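2-polyprenyl-6-methoxyphenol hydroxylase-like FAD-dependent oxidoreductase (Streptomyces sp. NRRL 11266, PDB 6UI5) binds flavin-adenine dinucleotide and belongs to the FAD-dependent aromatic-ring hydroxylase-like oxidoreductases, with a thioredoxin-like C-terminal domain. Local coordinates at residues Asn47-Glu52 and Val379-Gly383; Glu52-Gln56 and Arg406-Val410; Arg64-Phe70 and Glu90-Val95; Leu462-Leu466 and Trp476-Gly480. All coordinates share one frame. Numbering follows the deposited sequence.

Contact 1 (Asn47-Glu52 and Val379-Gly383); sequences NAGTLE and VTNLG
Asn47 is the N-cap of helix 48-55, met by the residues that end helix 369-379. Its side chain (chi1 p) turns OD1 back over the first helical turn. Thr50 N and Thr50 OG1 each donate to Asn47 OD1 at 2.9 Å. Asn47 ND2 donates to Asn381 OD1 at 2.5 Å and also to Asn293 O. Asn381 has positive phi (56°) and closes its helix in a Schellman motif. This leaves Thr380 O pointing at the start of helix 48-55, where it accepts from Gly49 N at 2.8 Å. CA atoms pair as Asn47-Thr380 (5.5 Å) and Gly49-Asn381 (4.5 Å). An ideal CB on Gly49 would lie 2.3 Å from Asn381 O, leaving no room for one. Thr380 OG1 bonds back into its own helix, chiefly to Ala376 O. Leu382 CD2 touches Glu52 OE1 at 3.3 Å, while the carboxylate is paired with Arg406 and Arg89. The helix-start amides are thus satisfied by an N-cap side chain and by a carbonyl from another helix's end, in a buried polar joint.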
loop_
_atom_site.group_PDB
_atom_site.type_symbol
_atom_site.label_atom_id
_atom_site.label_comp_id
_atom_site.label_asym_id
_atom_site.label_seq_id
_atom_site.Cartn_x
_atom_site.Cartn_y
_atom_site.Cartn_z
ATOM N N ASN A 47 -17.643 -9.532 -13.101
ATOM C CA ASN A 47 -17.281 -9.833 -11.713
ATOM C C ASN A 47 -18.521 -9.941 -10.819
ATOM O O ASN A 47 -19.663 -9.744 -11.259
ATOM C CB ASN A 47 -16.304 -8.794 -11.168
ATOM C CG ASN A 47 -16.905 -7.404 -11.073
ATOM O OD1 ASN A 47 -18.140 -7.216 -11.015
ATOM N ND2 ASN A 47 -16.027 -6.405 -11.049
ATOM N N ALA A 48 -18.291 -10.231 -9.526
ATOM C CA ALA A 48 -19.408 -10.545 -8.627
ATOM C C ALA A 48 -20.330 -9.348 -8.403
ATOM O O ALA A 48 -21.553 -9.507 -8.327
ATOM C CB ALA A 48 -18.885 -11.059 -7.298
ATOM N N GLY A 49 -19.772 -8.141 -8.310
ATOM C CA GLY A 49 -20.620 -6.974 -8.111
ATOM C C GLY A 49 -21.498 -6.674 -9.313
ATOM O O GLY A 49 -22.650 -6.238 -9.164
ATOM N N THR A 50 -20.957 -6.892 -10.527
ATOM C CA THR A 50 -21.735 -6.698 -11.741
ATOM C C THR A 50 -22.816 -7.753 -11.853
ATOM O O THR A 50 -23.942 -7.459 -12.272
ATOM C CB THR A 50 -20.818 -6.748 -12.962
ATOM O OG1 THR A 50 -19.848 -5.703 -12.866
ATOM C CG2 THR A 50 -21.628 -6.600 -14.234
ATOM N N LEU A 51 -22.495 -8.988 -11.473
ATOM C CA LEU A 51 -23.519 -10.028 -11.448
ATOM C C LEU A 51 -24.689 -9.660 -10.529
ATOM O O LEU A 51 -25.848 -9.761 -10.948
ATOM C CB LEU A 51 -22.899 -11.365 -11.059
ATOM C CG LEU A 51 -22.198 -12.015 -12.259
ATOM C CD1 LEU A 51 -21.198 -13.121 -11.843
ATOM C CD2 LEU A 51 -23.242 -12.534 -13.222
ATOM N N GLU A 52 -24.421 -9.196 -9.287
ATOM C CA GLU A 52 -25.535 -8.855 -8.379
ATOM C C GLU A 52 -26.426 -7.764 -8.972
ATOM O O GLU A 52 -27.655 -7.870 -8.936
ATOM C CB GLU A 52 -25.058 -8.422 -6.968
ATOM C CG GLU A 52 -23.819 -9.116 -6.362
ATOM C CD GLU A 52 -23.388 -8.561 -4.953
ATOM O OE1 GLU A 52 -23.075 -9.407 -4.081
ATOM O OE2 GLU A 52 -23.369 -7.315 -4.709
ATOM N N VAL A 379 -12.216 -4.178 -6.266
ATOM C CA VAL A 379 -11.951 -4.759 -7.579
ATOM C C VAL A 379 -13.056 -5.702 -8.015
ATOM O O VAL A 379 -13.154 -5.987 -9.207
ATOM C CB VAL A 379 -10.579 -5.490 -7.660
ATOM C CG1 VAL A 379 -9.504 -4.666 -6.984
ATOM C CG2 VAL A 379 -10.630 -6.886 -7.061
ATOM N N THR A 380 -13.911 -6.193 -7.104
ATOM C CA THR A 380 -15.059 -6.968 -7.585
ATOM C C THR A 380 -16.316 -6.118 -7.728
ATOM O O THR A 380 -17.384 -6.653 -8.066
ATOM C CB THR A 380 -15.352 -8.166 -6.692
ATOM O OG1 THR A 380 -15.633 -7.711 -5.356
ATOM C CG2 THR A 380 -14.169 -9.133 -6.662
ATOM N N ASN A 381 -16.206 -4.808 -7.496
ATOM C CA ASN A 381 -17.351 -3.897 -7.467
ATOM C C ASN A 381 -18.435 -4.303 -6.456
ATOM O O ASN A 381 -19.571 -3.811 -6.542
ATOM C CB ASN A 381 -17.931 -3.729 -8.871
ATOM C CG ASN A 381 -16.868 -3.198 -9.856
ATOM O OD1 ASN A 381 -16.403 -3.925 -10.731
ATOM N ND2 ASN A 381 -16.431 -1.950 -9.659
ATOM N N LEU A 382 -18.122 -5.169 -5.471
ATOM C CA LEU A 382 -18.923 -5.187 -4.233
ATOM C C LEU A 382 -18.795 -3.853 -3.547
ATOM O O LEU A 382 -19.787 -3.232 -3.155
ATOM C CB LEU A 382 -18.463 -6.291 -3.289
ATOM C CG LEU A 382 -18.600 -7.687 -3.878
ATOM C CD1 LEU A 382 -17.944 -8.721 -2.959
ATOM C CD2 LEU A 382 -20.085 -7.977 -4.185
ATOM N N GLY A 383 -17.551 -3.423 -3.375
ATOM C CA GLY A 383 -17.129 -2.119 -3.806
ATOM C C GLY A 383 -17.640 -1.064 -2.894
ATOM O O GLY A 383 -18.429 -1.327 -1.992
#

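Contact 2 (Glu52-Gln56 and Arg406-Val410); sequences EMLDQ and RLPKV
Two nitrogens of one guanidinium share a single carboxylate oxygen: Arg406 NH2 and Arg406 NE both donate to Glu52 OE2, at 2.9 and 3.2 Å, forming a salt bridge. Arg406 comes from an irregular segment and lies among three side chains of helix 48-55 and its end. Met53 CG covers one face of the guanidinium, 3.7 Å from Arg406 NH1. Gln56 OE1 lies at the edge, 3.1 Å from Arg406 CD. Residues 52-55 are helical, with Gln56 N bonded to Glu52 O at 3.0 Å. Glu52 (chi1 m, chi2 t) and Arg406 (chi1 m, chi2 t) extend toward each other, so their CA atoms stay 7.9 Å apart; chi3 near -33° bends the Arg406 chain. Segment 406-410 is extended through Pro408, and Lys409 is the centre of an inverse gamma turn. Lys409 has chi1 and chi2 t and chi3 m and reaches Asp55, with NZ 3.5 Å from Asp55 OD2 in a second salt bridge. The stronger partner of Asp55 is Arg64. Such charge pairing joins the FAD-binding part to the C-terminal part of the chain. Arg89 also binds Glu52 OE1, and Asn381 O accepts from Arg406 NH2. The CA-to-CB bond of Leu407 points sideways, and its side chain packs on Leu466 and Leu468 of strand 465-468.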
loop_
_atom_site.group_PDB
_atom_site.type_symbol
_atom_site.label_atom_id
_atom_site.label_comp_id
_atom_site.label_asym_id
_atom_site.label_seq_id
_atom_site.Cartn_x
_atom_site.Cartn_y
_atom_site.Cartn_z
ATOM N N GLU A 52 -24.421 -9.196 -9.287
ATOM C CA GLU A 52 -25.535 -8.855 -8.379
ATOM C C GLU A 52 -26.426 -7.764 -8.972
ATOM O O GLU A 52 -27.655 -7.870 -8.936
ATOM C CB GLU A 52 -25.058 -8.422 -6.968
ATOM C CG GLU A 52 -23.819 -9.116 -6.362
ATOM C CD GLU A 52 -23.388 -8.561 -4.953
ATOM O OE1 GLU A 52 -23.075 -9.407 -4.081
ATOM O OE2 GLU A 52 -23.369 -7.315 -4.709
ATOM N N MET A 53 -25.820 -6.709 -9.536
ATOM C CA MET A 53 -26.615 -5.638 -10.136
ATOM C C MET A 53 -27.441 -6.121 -11.318
ATOM O O MET A 53 -28.528 -5.587 -11.563
ATOM C CB MET A 53 -25.718 -4.498 -10.603
ATOM C CG MET A 53 -25.132 -3.721 -9.472
ATOM S SD MET A 53 -24.260 -2.309 -10.106
ATOM C CE MET A 53 -22.592 -2.989 -10.241
ATOM N N LEU A 54 -26.934 -7.097 -12.082
ATOM C CA LEU A 54 -27.739 -7.645 -13.170
ATOM C C LEU A 54 -28.784 -8.614 -12.639
ATOM O O LEU A 54 -29.862 -8.741 -13.233
ATOM C CB LEU A 54 -26.861 -8.344 -14.214
ATOM C CG LEU A 54 -25.813 -7.584 -15.032
ATOM C CD1 LEU A 54 -24.891 -8.555 -15.792
ATOM C CD2 LEU A 54 -26.488 -6.709 -16.035
ATOM N N ASP A 55 -28.487 -9.291 -11.523
ATOM C CA ASP A 55 -29.468 -10.183 -10.905
ATOM C C ASP A 55 -30.700 -9.412 -10.454
ATOM O O ASP A 55 -31.827 -9.895 -10.575
ATOM C CB ASP A 55 -28.843 -10.914 -9.725
ATOM C CG ASP A 55 -28.617 -12.368 -10.002
ATOM O OD1 ASP A 55 -29.261 -12.904 -10.936
ATOM O OD2 ASP A 55 -27.811 -12.981 -9.272
ATOM N N GLN A 56 -30.500 -8.197 -9.952
ATOM C CA GLN A 56 -31.598 -7.331 -9.547
ATOM C C GLN A 56 -32.597 -7.065 -10.663
ATOM O O GLN A 56 -33.678 -6.526 -10.384
ATOM C CB GLN A 56 -31.005 -6.013 -9.017
ATOM C CG GLN A 56 -30.432 -6.177 -7.597
ATOM C CD GLN A 56 -29.707 -4.960 -7.112
ATOM O OE1 GLN A 56 -28.949 -5.059 -6.143
ATOM N NE2 GLN A 56 -29.908 -3.791 -7.789
ATOM N N ARG A 406 -25.079 -3.567 -1.328
ATOM C CA ARG A 406 -26.015 -4.596 -1.738
ATOM C C ARG A 406 -25.750 -5.857 -0.923
ATOM O O ARG A 406 -24.603 -6.202 -0.626
ATOM C CB ARG A 406 -25.894 -4.868 -3.254
ATOM C CG ARG A 406 -26.433 -3.711 -4.172
ATOM C CD ARG A 406 -26.069 -3.950 -5.639
ATOM N NE ARG A 406 -24.790 -4.629 -5.633
ATOM C CZ ARG A 406 -23.640 -4.039 -5.874
ATOM N NH1 ARG A 406 -23.622 -2.753 -6.216
ATOM N NH2 ARG A 406 -22.515 -4.744 -5.793
ATOM N N LEU A 407 -26.823 -6.548 -0.569
ATOM C CA LEU A 407 -26.749 -7.702 0.303
ATOM C C LEU A 407 -26.005 -8.889 -0.336
ATOM O O LEU A 407 -25.867 -8.975 -1.567
ATOM C CB LEU A 407 -28.161 -8.128 0.671
ATOM C CG LEU A 407 -28.818 -7.200 1.675
ATOM C CD1 LEU A 407 -30.281 -7.588 1.755
ATOM C CD2 LEU A 407 -28.122 -7.374 3.048
ATOM N N PRO A 408 -25.548 -9.837 0.492
ATOM C CA PRO A 408 -24.916 -11.057 -0.035
ATOM C C PRO A 408 -25.910 -12.023 -0.669
ATOM O O PRO A 408 -27.128 -11.957 -0.459
ATOM C CB PRO A 408 -24.267 -11.691 1.203
ATOM C CG PRO A 408 -24.233 -10.599 2.244
ATOM C CD PRO A 408 -25.410 -9.729 1.958
ATOM N N LYS A 409 -25.358 -12.950 -1.456
ATOM C CA LYS A 409 -26.191 -13.850 -2.247
ATOM C C LYS A 409 -26.814 -14.891 -1.328
ATOM O O LYS A 409 -26.229 -15.950 -1.079
ATOM C CB LYS A 409 -25.376 -14.504 -3.374
ATOM C CG LYS A 409 -26.116 -15.582 -4.162
ATOM C CD LYS A 409 -25.449 -15.921 -5.487
ATOM C CE LYS A 409 -25.947 -15.015 -6.603
ATOM N NZ LYS A 409 -26.270 -15.791 -7.860
ATOM N N VAL A 410 -27.983 -14.589 -0.787
ATOM C CA VAL A 410 -28.637 -15.508 0.133
ATOM C C VAL A 410 -30.016 -15.803 -0.412
ATOM O O VAL A 410 -30.634 -14.972 -1.083
ATOM C CB VAL A 410 -28.735 -14.974 1.595
ATOM C CG1 VAL A 410 -27.362 -14.961 2.264
ATOM C CG2 VAL A 410 -29.380 -13.586 1.653
#

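Contact 3 (Arg64-Phe70 and Glu90-Val95); sequences REGTVTF and EPTHMV
A small antiparallel sheet of the FAD-binding part holds this contact, where strand 92-93 runs beside the start of strand 69-75. Thr69 and His93 form a non-hydrogen-bonded pair, CA-CA 4.7 Å. Met94 N donates to Val68 O at 3.0 Å; Phe70 N to Thr92 O is weak at 3.5 Å. A type II turn, Arg64 to Thr67, leads in. Thr67 OG1 donates to Arg64 O at 2.7 Å. The His93 ring (chi1 m) is sandwiched by CH-pi contacts: Thr69 CG2 sits 3.5 Å from its centroid on one face and Arg64 CD 4.0 Å on the other. His93 ND1 donates to Pro91 O at 2.9 Å. On the face of Phe70 and Thr92, Phe70 CE1 touches Met94 CE at the ring edge, 3.3 Å. Separately, Met94 SD lies obliquely 5.2 Å from the Phe70 centroid, a Met-aromatic contact. Val68 CG2 touches Met94 CG at 3.4 Å. Arg64 NH1 makes a very short salt bridge to Glu90 OE2, 2.4 Å, and Arg64 NH2 pairs with Asp55 of helix 48-55.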
loop_
_atom_site.group_PDB
_atom_site.type_symbol
_atom_site.label_atom_id
_atom_site.label_comp_id
_atom_site.label_asym_id
_atom_site.label_seq_id
_atom_site.Cartn_x
_atom_site.Cartn_y
_atom_site.Cartn_z
ATOM N N ARG A 64 -25.310 -16.859 -17.083
ATOM C CA ARG A 64 -24.428 -17.660 -16.239
ATOM C C ARG A 64 -24.279 -19.095 -16.759
ATOM O O ARG A 64 -23.169 -19.639 -16.762
ATOM C CB ARG A 64 -24.932 -17.648 -14.786
ATOM C CG ARG A 64 -24.395 -16.487 -13.938
ATOM C CD ARG A 64 -24.554 -16.688 -12.379
ATOM N NE ARG A 64 -25.946 -16.558 -11.958
ATOM C CZ ARG A 64 -26.440 -15.534 -11.277
ATOM N NH1 ARG A 64 -25.649 -14.553 -10.871
ATOM N NH2 ARG A 64 -27.736 -15.509 -10.992
ATOM N N GLU A 65 -25.369 -19.720 -17.213
ATOM C CA GLU A 65 -25.318 -21.137 -17.559
ATOM C C GLU A 65 -24.318 -21.383 -18.673
ATOM O O GLU A 65 -24.249 -20.627 -19.645
ATOM C CB GLU A 65 -26.695 -21.652 -17.989
ATOM C CG GLU A 65 -26.685 -23.024 -18.704
ATOM C CD GLU A 65 -26.597 -24.210 -17.747
ATOM O OE1 GLU A 65 -26.463 -23.992 -16.523
ATOM O OE2 GLU A 65 -26.668 -25.364 -18.222
ATOM N N GLY A 66 -23.532 -22.453 -18.514
ATOM C CA GLY A 66 -22.585 -22.890 -19.514
ATOM C C GLY A 66 -21.247 -22.181 -19.503
ATOM O O GLY A 66 -20.303 -22.662 -20.151
ATOM N N THR A 67 -21.131 -21.057 -18.794
ATOM C CA THR A 67 -19.907 -20.271 -18.793
ATOM C C THR A 67 -19.036 -20.660 -17.609
ATOM O O THR A 67 -19.532 -21.038 -16.546
ATOM C CB THR A 67 -20.211 -18.776 -18.738
ATOM O OG1 THR A 67 -20.861 -18.471 -17.498
ATOM C CG2 THR A 67 -21.098 -18.352 -19.918
ATOM N N VAL A 68 -17.725 -20.561 -17.805
ATOM C CA VAL A 68 -16.772 -21.024 -16.799
ATOM C C VAL A 68 -16.652 -20.001 -15.673
ATOM O O VAL A 68 -16.888 -18.801 -15.855
ATOM C CB VAL A 68 -15.400 -21.321 -17.450
ATOM C CG1 VAL A 68 -15.437 -22.656 -18.174
ATOM C CG2 VAL A 68 -15.021 -20.233 -18.427
ATOM N N THR A 69 -16.286 -20.473 -14.488
ATOM C CA THR A 69 -15.913 -19.584 -13.397
ATOM C C THR A 69 -14.458 -19.834 -13.043
ATOM O O THR A 69 -13.954 -20.949 -13.173
ATOM C CB THR A 69 -16.764 -19.791 -12.127
ATOM O OG1 THR A 69 -16.363 -21.007 -11.474
ATOM C CG2 THR A 69 -18.241 -19.865 -12.467
ATOM N N PHE A 70 -13.780 -18.785 -12.604
ATOM C CA PHE A 70 -12.545 -19.079 -11.905
ATOM C C PHE A 70 -12.541 -18.272 -10.621
ATOM O O PHE A 70 -12.980 -17.115 -10.615
ATOM C CB PHE A 70 -11.301 -18.784 -12.737
ATOM C CG PHE A 70 -10.976 -17.343 -12.864
ATOM C CD1 PHE A 70 -11.760 -16.509 -13.636
ATOM C CD2 PHE A 70 -9.848 -16.827 -12.239
ATOM C CE1 PHE A 70 -11.434 -15.181 -13.776
ATOM C CE2 PHE A 70 -9.515 -15.495 -12.366
ATOM C CZ PHE A 70 -10.309 -14.668 -13.136
ATOM N N GLU A 90 -20.224 -14.557 -5.388
ATOM C CA GLU A 90 -20.063 -15.317 -6.616
ATOM C C GLU A 90 -18.629 -15.268 -7.117
ATOM O O GLU A 90 -17.936 -14.261 -6.950
ATOM C CB GLU A 90 -20.968 -14.768 -7.723
ATOM C CG GLU A 90 -22.408 -15.096 -7.597
ATOM C CD GLU A 90 -23.224 -14.401 -8.667
ATOM O OE1 GLU A 90 -23.492 -13.190 -8.502
ATOM O OE2 GLU A 90 -23.579 -15.061 -9.670
ATOM N N PRO A 91 -18.169 -16.333 -7.761
ATOM C CA PRO A 91 -16.975 -16.222 -8.606
ATOM C C PRO A 91 -17.250 -15.326 -9.800
ATOM O O PRO A 91 -18.391 -15.190 -10.248
ATOM C CB PRO A 91 -16.728 -17.665 -9.052
ATOM C CG PRO A 91 -18.132 -18.290 -9.047
ATOM C CD PRO A 91 -18.804 -17.663 -7.849
ATOM N N THR A 92 -16.186 -14.717 -10.327
ATOM C CA THR A 92 -16.277 -14.093 -11.647
ATOM C C THR A 92 -16.688 -15.128 -12.682
ATOM O O THR A 92 -16.127 -16.227 -12.732
ATOM C CB THR A 92 -14.944 -13.467 -12.043
ATOM O OG1 THR A 92 -14.765 -12.240 -11.341
ATOM C CG2 THR A 92 -14.920 -13.154 -13.509
ATOM N N HIS A 93 -17.686 -14.781 -13.494
ATOM C CA HIS A 93 -18.127 -15.641 -14.582
ATOM C C HIS A 93 -17.619 -15.120 -15.931
ATOM O O HIS A 93 -17.524 -13.909 -16.155
ATOM C CB HIS A 93 -19.650 -15.754 -14.604
ATOM C CG HIS A 93 -20.213 -16.666 -13.557
ATOM N ND1 HIS A 93 -20.089 -16.417 -12.207
ATOM C CD2 HIS A 93 -20.939 -17.805 -13.666
ATOM C CE1 HIS A 93 -20.701 -17.374 -11.529
ATOM N NE2 HIS A 93 -21.221 -18.229 -12.392
ATOM N N MET A 94 -17.304 -16.043 -16.839
ATOM C CA MET A 94 -16.688 -15.684 -18.119
ATOM C C MET A 94 -17.800 -15.457 -19.136
ATOM O O MET A 94 -18.170 -16.332 -19.918
ATOM C CB MET A 94 -15.711 -16.764 -18.554
ATOM C CG MET A 94 -14.594 -17.006 -17.532
ATOM S SD MET A 94 -13.170 -15.898 -17.579
ATOM C CE MET A 94 -13.566 -14.723 -16.304
ATOM N N VAL A 95 -18.364 -14.256 -19.086
ATOM C CA VAL A 95 -19.449 -13.846 -19.959
ATOM C C VAL A 95 -18.872 -12.876 -20.972
ATOM O O VAL A 95 -18.048 -12.023 -20.632
ATOM C CB VAL A 95 -20.616 -13.197 -19.195
ATOM C CG1 VAL A 95 -21.767 -12.955 -20.148
ATOM C CG2 VAL A 95 -21.059 -14.083 -18.021
#

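Contact 4 (Leu462-Leu466 and Trp476-Gly480); sequences LPGTL and WHDGG
Strands 465-468 and 474-477 form a beta hairpin, and this contact is at its open end. Leu466 and His477 are an antiparallel non-hydrogen-bonded pair, CA-CA 4.1 Å. Leu466 CA lies 3.3 Å from Trp476 O and His477 CA 3.3 Å from Thr465 O, both as CA-H...O contacts. Asp478 N to Thr465 O is a weak bond at 3.4 Å. Side-chain hydrogen bonds centre on Asp478 (chi1 p). Asp478 OD1 accepts from Thr465 N at 3.0 Å and weakly from Gly464 N at 3.2 Å. Asp478 OD2 takes a very short bond from Thr465 OG1, 2.4 Å. His477 ND1 accepts from Gly479 N at 3.0 Å, and His477 NE2 bonds to Asp400. In apolar packing, Thr465 CG2 meets the edge of the indole at Trp476 CZ3, 3.5 Å. Trp476 also packs on helix 484-495. Pro463 CG touches His477 CB at 3.8 Å. One carboxylate therefore takes over from regular strand pairing where the hairpin strands part.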
loop_
_atom_site.group_PDB
_atom_site.type_symbol
_atom_site.label_atom_id
_atom_site.label_comp_id
_atom_site.label_asym_id
_atom_site.label_seq_id
_atom_site.Cartn_x
_atom_site.Cartn_y
_atom_site.Cartn_z
ATOM N N LEU A 462 -27.872 -12.111 9.015
ATOM C CA LEU A 462 -28.533 -10.892 8.597
ATOM C C LEU A 462 -29.509 -10.453 9.682
ATOM O O LEU A 462 -30.126 -11.294 10.361
ATOM C CB LEU A 462 -29.295 -11.106 7.280
ATOM C CG LEU A 462 -28.480 -11.160 5.982
ATOM C CD1 LEU A 462 -29.438 -11.132 4.812
ATOM C CD2 LEU A 462 -27.465 -10.017 5.889
ATOM N N PRO A 463 -29.687 -9.152 9.863
ATOM C CA PRO A 463 -30.660 -8.679 10.866
ATOM C C PRO A 463 -32.079 -9.105 10.533
ATOM O O PRO A 463 -32.313 -9.756 9.510
ATOM C CB PRO A 463 -30.525 -7.156 10.793
ATOM C CG PRO A 463 -30.053 -6.920 9.329
ATOM C CD PRO A 463 -29.055 -8.039 9.138
ATOM N N GLY A 464 -33.034 -8.698 11.378
ATOM C CA GLY A 464 -34.413 -9.111 11.193
ATOM C C GLY A 464 -35.172 -8.286 10.181
ATOM O O GLY A 464 -36.115 -8.791 9.560
ATOM N N THR A 465 -34.779 -7.023 9.988
ATOM C CA THR A 465 -35.446 -6.115 9.058
ATOM C C THR A 465 -34.393 -5.321 8.286
ATOM O O THR A 465 -33.307 -5.044 8.803
ATOM C CB THR A 465 -36.417 -5.168 9.817
ATOM O OG1 THR A 465 -36.962 -5.848 10.968
ATOM C CG2 THR A 465 -37.578 -4.678 8.916
ATOM N N LEU A 466 -34.704 -4.964 7.038
ATOM C CA LEU A 466 -33.770 -4.174 6.228
ATOM C C LEU A 466 -34.560 -3.368 5.210
ATOM O O LEU A 466 -35.632 -3.788 4.744
ATOM C CB LEU A 466 -32.711 -5.023 5.487
ATOM C CG LEU A 466 -31.793 -6.030 6.232
ATOM C CD1 LEU A 466 -32.350 -7.442 6.225
ATOM C CD2 LEU A 466 -30.363 -6.060 5.755
ATOM N N TRP A 476 -30.968 1.056 5.680
ATOM C CA TRP A 476 -31.429 0.921 7.056
ATOM C C TRP A 476 -31.591 -0.553 7.376
ATOM O O TRP A 476 -32.017 -1.343 6.522
ATOM C CB TRP A 476 -32.769 1.643 7.280
ATOM C CG TRP A 476 -33.452 1.357 8.610
ATOM C CD1 TRP A 476 -33.423 2.145 9.738
ATOM C CD2 TRP A 476 -34.281 0.235 8.937
ATOM N NE1 TRP A 476 -34.173 1.581 10.733
ATOM C CE2 TRP A 476 -34.709 0.408 10.277
ATOM C CE3 TRP A 476 -34.711 -0.892 8.230
ATOM C CZ2 TRP A 476 -35.538 -0.514 10.929
ATOM C CZ3 TRP A 476 -35.529 -1.808 8.875
ATOM C CH2 TRP A 476 -35.940 -1.611 10.215
ATOM N N HIS A 477 -31.279 -0.900 8.613
ATOM C CA HIS A 477 -31.573 -2.219 9.153
ATOM C C HIS A 477 -31.583 -2.116 10.683
ATOM O O HIS A 477 -31.082 -1.143 11.250
ATOM C CB HIS A 477 -30.556 -3.232 8.639
ATOM C CG HIS A 477 -29.206 -3.096 9.266
ATOM N ND1 HIS A 477 -29.005 -3.189 10.630
ATOM C CD2 HIS A 477 -27.987 -2.865 8.719
ATOM C CE1 HIS A 477 -27.722 -3.025 10.894
ATOM N NE2 HIS A 477 -27.080 -2.836 9.753
ATOM N N ASP A 478 -32.116 -3.155 11.353
ATOM C CA ASP A 478 -32.321 -3.131 12.809
ATOM C C ASP A 478 -31.440 -4.122 13.567
ATOM O O ASP A 478 -31.862 -4.668 14.580
ATOM C CB ASP A 478 -33.784 -3.402 13.169
ATOM C CG ASP A 478 -34.274 -4.793 12.711
ATOM O OD1 ASP A 478 -33.454 -5.628 12.284
ATOM O OD2 ASP A 478 -35.496 -5.061 12.765
ATOM N N GLY A 479 -30.245 -4.398 13.075
ATOM C CA GLY A 479 -29.326 -5.270 13.781
ATOM C C GLY A 479 -28.278 -4.504 14.575
ATOM O O GLY A 479 -27.491 -5.104 15.316
ATOM N N GLY A 480 -28.224 -3.184 14.384
ATOM C CA GLY A 480 -27.558 -2.309 15.328
ATOM C C GLY A 480 -28.605 -1.766 16.285
ATOM O O GLY A 480 -29.476 -2.511 16.752
#

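How the contacts relate
Contacts 1 and 2 share Glu52 and use successive turns of helix 48-55. Their centres are 9 Å apart, and Asn381 O to Arg406 NH2 (3.2 Å) joins them. Contact 3 lies against the same helix: Leu51 CD1 is 3.5 Å from His93 ND1, and Asp55 OD1 forms a salt bridge with Arg64 NH2 at 3.0 Å. Contact 4 is remote, about 31 Å from contact 3 between centres. It reaches the others through contact 2, where Leu407 CD2 is 3.8 Å from Leu466 CD2. The side chains of Asn47 in contact 1, Met94 in contact 3 and Met53 in contact 2 are about 7, 9 and 11 Å from the bound FAD.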